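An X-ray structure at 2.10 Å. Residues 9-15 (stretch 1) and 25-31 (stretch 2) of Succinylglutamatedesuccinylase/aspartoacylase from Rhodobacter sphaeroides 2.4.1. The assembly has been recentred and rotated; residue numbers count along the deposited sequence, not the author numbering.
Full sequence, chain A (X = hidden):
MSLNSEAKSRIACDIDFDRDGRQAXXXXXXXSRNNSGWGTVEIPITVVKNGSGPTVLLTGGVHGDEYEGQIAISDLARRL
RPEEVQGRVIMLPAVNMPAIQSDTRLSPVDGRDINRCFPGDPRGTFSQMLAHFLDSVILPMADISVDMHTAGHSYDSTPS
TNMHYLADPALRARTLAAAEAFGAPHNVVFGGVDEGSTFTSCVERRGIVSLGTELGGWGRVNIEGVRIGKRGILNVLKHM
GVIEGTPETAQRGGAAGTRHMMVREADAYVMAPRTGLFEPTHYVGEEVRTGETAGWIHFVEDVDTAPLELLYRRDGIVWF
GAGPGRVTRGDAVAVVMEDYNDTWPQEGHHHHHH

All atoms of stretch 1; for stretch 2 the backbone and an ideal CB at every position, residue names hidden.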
ATOM      1  N   SER A   9      10.755  30.652   2.936  1.00 32.86           N
ATOM      2  CA  SER A   9       9.779  29.630   2.339  1.00 33.22           C
ATOM      3  C   SER A   9       9.878  29.339   0.834  1.00 32.86           C
ATOM      4  O   SER A   9       9.930  30.242   0.003  1.00 33.26           O
ATOM      5  CB  SER A   9       8.302  29.943   2.688  1.00 32.92           C
ATOM      6  OG  SER A   9       7.471  28.820   2.385  1.00 30.19           O
ATOM      7  N   ARG A  10       9.834  28.056   0.502  1.00 32.83           N
ATOM      8  CA  ARG A  10       9.706  27.607  -0.888  1.00 33.25           C
ATOM      9  C   ARG A  10       8.256  27.783  -1.396  1.00 32.22           C
ATOM     10  O   ARG A  10       8.005  27.751  -2.611  1.00 32.41           O
ATOM     11  CB  ARG A  10      10.102  26.138  -1.000  1.00 32.42           C
ATOM     12  CG  ARG A  10      11.513  25.776  -0.465  1.00 35.29           C
ATOM     13  CD  ARG A  10      11.766  24.255  -0.578  1.00 36.82           C
ATOM     14  NE  ARG A  10      11.611  23.844  -1.995  1.00 45.48           N
ATOM     15  CZ  ARG A  10      11.102  22.682  -2.415  1.00 45.72           C
ATOM     16  NH1 ARG A  10      10.709  21.745  -1.538  1.00 45.53           N
ATOM     17  NH2 ARG A  10      10.986  22.457  -3.718  1.00 42.44           N
ATOM     18  N   ILE A  11       7.304  27.937  -0.474  1.00 30.08           N
ATOM     19  CA  ILE A  11       5.912  28.193  -0.837  1.00 29.74           C
ATOM     20  C   ILE A  11       5.795  29.630  -1.337  1.00 29.73           C
ATOM     21  O   ILE A  11       6.110  30.555  -0.615  1.00 29.58           O
ATOM     22  CB  ILE A  11       4.927  27.944   0.349  1.00 28.88           C
ATOM     23  CG1 ILE A  11       5.172  26.556   0.940  1.00 30.62           C
ATOM     24  CG2 ILE A  11       3.458  28.163  -0.108  1.00 26.74           C
ATOM     25  CD1 ILE A  11       4.019  25.975   1.753  1.00 30.42           C
ATOM     26  N   ALA A  12       5.356  29.810  -2.575  1.00 30.62           N
ATOM     27  CA  ALA A  12       5.363  31.121  -3.200  1.00 31.11           C
ATOM     28  C   ALA A  12       3.980  31.742  -3.095  1.00 31.91           C
ATOM     29  O   ALA A  12       2.980  31.055  -3.288  1.00 32.07           O
ATOM     30  CB  ALA A  12       5.776  30.998  -4.682  1.00 31.08           C
ATOM     31  N   CYS A  13       3.924  33.035  -2.810  1.00 32.21           N
ATOM     32  CA  CYS A  13       2.665  33.762  -2.829  1.00 32.94           C
ATOM     33  C   CYS A  13       2.945  35.149  -3.362  1.00 33.31           C
ATOM     34  O   CYS A  13       3.905  35.798  -2.946  1.00 32.55           O
ATOM     35  CB  CYS A  13       2.049  33.840  -1.427  1.00 32.74           C
ATOM     36  SG  CYS A  13       0.377  34.465  -1.347  1.00 33.59           S
ATOM     37  N   ASP A  14       2.105  35.595  -4.292  1.00 34.02           N
ATOM     38  CA  ASP A  14       2.255  36.932  -4.898  1.00 35.07           C
ATOM     39  C   ASP A  14       1.337  37.992  -4.271  1.00 34.81           C
ATOM     40  O   ASP A  14       1.385  39.148  -4.654  1.00 35.81           O
ATOM     41  CB  ASP A  14       2.017  36.856  -6.416  1.00 35.32           C
ATOM     42  CG  ASP A  14       3.001  35.928  -7.114  1.00 38.97           C
ATOM     43  OD1 ASP A  14       4.216  35.896  -6.744  1.00 43.42           O
ATOM     44  OD2 ASP A  14       2.560  35.215  -8.029  1.00 43.54           O
ATOM     45  N   ILE A  15       0.516  37.615  -3.304  1.00 34.13           N
ATOM     46  CA  ILE A  15      -0.398  38.584  -2.703  1.00 34.53           C
ATOM     47  C   ILE A  15       0.360  39.691  -1.942  1.00 34.39           C
ATOM     48  O   ILE A  15       1.284  39.418  -1.188  1.00 35.42           O
ATOM     49  CB  ILE A  15      -1.449  37.868  -1.803  1.00 34.04           C
ATOM     50  CG1 ILE A  15      -2.302  36.951  -2.696  1.00 34.11           C
ATOM     51  CG2 ILE A  15      -2.253  38.894  -1.011  1.00 34.92           C
ATOM     52  CD1 ILE A  15      -3.462  36.254  -2.065  1.00 34.44           C
ATOM     53  N   UNK A  25      -6.424  34.598  -4.150  1.00 29.29           N
ATOM     54  CA  UNK A  25      -5.481  33.812  -4.946  1.00 28.93           C
ATOM     55  C   UNK A  25      -5.024  32.553  -4.237  1.00 28.42           C
ATOM     56  O   UNK A  25      -5.754  31.981  -3.438  1.00 29.22           O
ATOM     57  CB  UNK A  25      -4.262  34.663  -5.305  1.00 28.93           C
ATOM     58  N   UNK A  26      -3.809  32.112  -4.538  1.00 28.10           N
ATOM     59  CA  UNK A  26      -3.300  30.843  -4.007  1.00 27.18           C
ATOM     60  C   UNK A  26      -1.874  31.035  -3.633  1.00 27.04           C
ATOM     61  O   UNK A  26      -1.138  31.728  -4.341  1.00 27.55           O
ATOM     62  CB  UNK A  26      -3.445  29.697  -5.011  1.00 27.18           C
ATOM     63  N   UNK A  27      -1.453  30.429  -2.533  1.00 26.54           N
ATOM     64  CA  UNK A  27      -0.019  30.202  -2.359  1.00 26.44           C
ATOM     65  C   UNK A  27       0.324  28.906  -3.071  1.00 26.03           C
ATOM     66  O   UNK A  27      -0.396  27.939  -2.953  1.00 27.00           O
ATOM     67  CB  UNK A  27       0.373  30.146  -0.881  1.00 26.44           C
ATOM     68  N   UNK A  28       1.438  28.876  -3.782  1.00 26.67           N
ATOM     69  CA  UNK A  28       1.814  27.713  -4.578  1.00 27.62           C
ATOM     70  C   UNK A  28       2.860  26.908  -3.836  1.00 27.64           C
ATOM     71  O   UNK A  28       4.031  27.334  -3.724  1.00 28.10           O
ATOM     72  CB  UNK A  28       2.335  28.132  -5.954  1.00 27.62           C
ATOM     73  N   UNK A  29       2.443  25.771  -3.295  1.00 26.86           N
ATOM     74  CA  UNK A  29       3.338  24.945  -2.506  1.00 27.77           C
ATOM     75  C   UNK A  29       3.933  23.872  -3.393  1.00 28.12           C
ATOM     76  O   UNK A  29       3.163  23.071  -3.996  1.00 27.01           O
ATOM     77  CB  UNK A  29       2.609  24.324  -1.313  1.00 27.77           C
ATOM     78  N   UNK A  30       5.288  23.814  -3.457  1.00 29.36           N
ATOM     79  CA  UNK A  30       5.940  22.780  -4.303  1.00 29.98           C
ATOM     80  C   UNK A  30       5.614  21.391  -3.785  1.00 31.03           C
ATOM     81  O   UNK A  30       5.639  21.168  -2.568  1.00 30.06           O
ATOM     82  CB  UNK A  30       7.457  22.976  -4.339  1.00 29.98           C
ATOM     83  N   UNK A  31       5.304  20.465  -4.701  1.00 32.76           N
ATOM     84  CA  UNK A  31       4.990  19.083  -4.315  1.00 34.90           C
ATOM     85  C   UNK A  31       5.445  18.086  -5.410  1.00 36.34           C
ATOM     86  O   UNK A  31       4.720  17.850  -6.413  1.00 38.36           O
ATOM     87  CB  UNK A  31       3.489  18.938  -4.058  1.00 34.90           C
TER

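The touching parts of the two stretches, residues 10-15 and 25-30, run in nearly opposite directions, 174° apart, and their backbones meet in a single antiparallel bridge between Ala12 and position 28.

At position 25 the CA-to-CB direction points toward stretch 1, and an ideal CB would lie 3.7 Å from Ile15 CD1, with room for it. There is space for a small side chain, but phi/psi of -157/-151 is at the margin for residues with a CB and is easiest for glycine. The residue is Gly25; without a side chain, it meets Ile15 through its backbone, N lying 4.0 Å from Ile15 CD1.

Position 26 points away, with nothing of stretch 1 near its CB, so stretch 1 sets little limit on size or polarity. It is Tyr26, whose hydroxyl is hydrogen-bonded elsewhere in the structure. Its backbone contributes more here: a water donates to Tyr26 O (2.6 Å from the water O) and accepts from Asp14 N (3.1 Å from the same water O), linking the two stretches beyond the bridge.

At position 27 the CB points sideways and lies 3.7 Å from both Ala12 O and Ile11 CG2 and 4.1 Å from Cys13 CB. These neighbours favour a small apolar residue. Ala27 fits, its methyl packing against Ile11 and Cys13, while its CA makes a CA-H...O contact with Ala12 O at 3.3 Å.

Position 28 is held by its backbone: Ala12 N donates to its O (3.0 Å), and its N donates to Ala12 O (2.7 Å), both nearly straight. The CB points sideways, yet the carboxylate of Asp14 lies within reach of a long side chain, so lysine or arginine would suit, and a polar donor is also plausible. Arg28 takes up the offer. With chi1 m, chi2 t and chi3 m, it brings NH2 to 3.0 Å from Asp14 OD2 in a salt bridge, whose individual hydrogen bonds are weak. Asp14 OD2 lies at the edge of the guanidinium, near its plane, and Ala12 O over one face.

At position 29 the sideways CB lies 3.8 Å from Ile11 CD1, which recommends an apolar side chain, small or modestly branched. Ala29 supplies just a methyl for this contact.

Position 30 points toward Arg10, its ideal CB 3.6 Å from Arg10 NH2. Phi/psi of -63/137 allows proline, but other aliphatic residues could also pack here. Pro30 places CB over one face of the Arg10 guanidinium, CG 3.5 Å from Arg10 O, and CD 4.3 Å from Ile11 CG1.

Position 31 points away and is unconstrained by stretch 1; it is Leu31, which makes no contact with it.

Stretch 2 (25-31) GYARAPL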
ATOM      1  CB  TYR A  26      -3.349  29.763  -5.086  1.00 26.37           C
ATOM      2  CG  TYR A  26      -4.733  29.581  -5.617  1.00 27.27           C
ATOM      3  CD1 TYR A  26      -5.661  28.822  -4.910  1.00 25.86           C
ATOM      4  CD2 TYR A  26      -5.138  30.183  -6.817  1.00 26.11           C
ATOM      5  CE1 TYR A  26      -6.930  28.659  -5.367  1.00 23.58           C
ATOM      6  CE2 TYR A  26      -6.452  30.035  -7.269  1.00 26.51           C
ATOM      7  CZ  TYR A  26      -7.323  29.253  -6.521  1.00 23.76           C
ATOM      8  OH  TYR A  26      -8.602  29.052  -6.912  1.00 24.71           O
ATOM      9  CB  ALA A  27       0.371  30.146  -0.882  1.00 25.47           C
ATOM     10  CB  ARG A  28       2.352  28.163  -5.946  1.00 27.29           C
ATOM     11  CG  ARG A  28       1.361  28.995  -6.726  1.00 29.57           C
ATOM     12  CD  ARG A  28       1.921  29.556  -8.050  1.00 30.56           C
ATOM     13  NE  ARG A  28       3.046  30.513  -7.934  1.00 36.12           N
ATOM     14  CZ  ARG A  28       2.928  31.810  -7.628  1.00 36.61           C
ATOM     15  NH1 ARG A  28       1.744  32.341  -7.357  1.00 38.98           N
ATOM     16  NH2 ARG A  28       4.009  32.581  -7.567  1.00 36.51           N
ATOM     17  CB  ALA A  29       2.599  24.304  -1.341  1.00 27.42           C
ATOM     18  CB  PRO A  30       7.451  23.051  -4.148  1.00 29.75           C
ATOM     19  CG  PRO A  30       7.591  24.341  -3.428  1.00 30.35           C
ATOM     20  CD  PRO A  30       6.273  24.618  -2.701  1.00 29.53           C
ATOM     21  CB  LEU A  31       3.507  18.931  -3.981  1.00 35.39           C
ATOM     22  CG  LEU A  31       3.011  17.771  -3.081  1.00 37.92           C
ATOM     23  CD1 LEU A  31       1.627  18.079  -2.572  1.00 38.72           C
ATOM     24  CD2 LEU A  31       2.965  16.446  -3.802  1.00 37.51           C
TER
HETATM   25  O   HOH W   1      -0.112  33.829  -5.427  1.00 37.39           O
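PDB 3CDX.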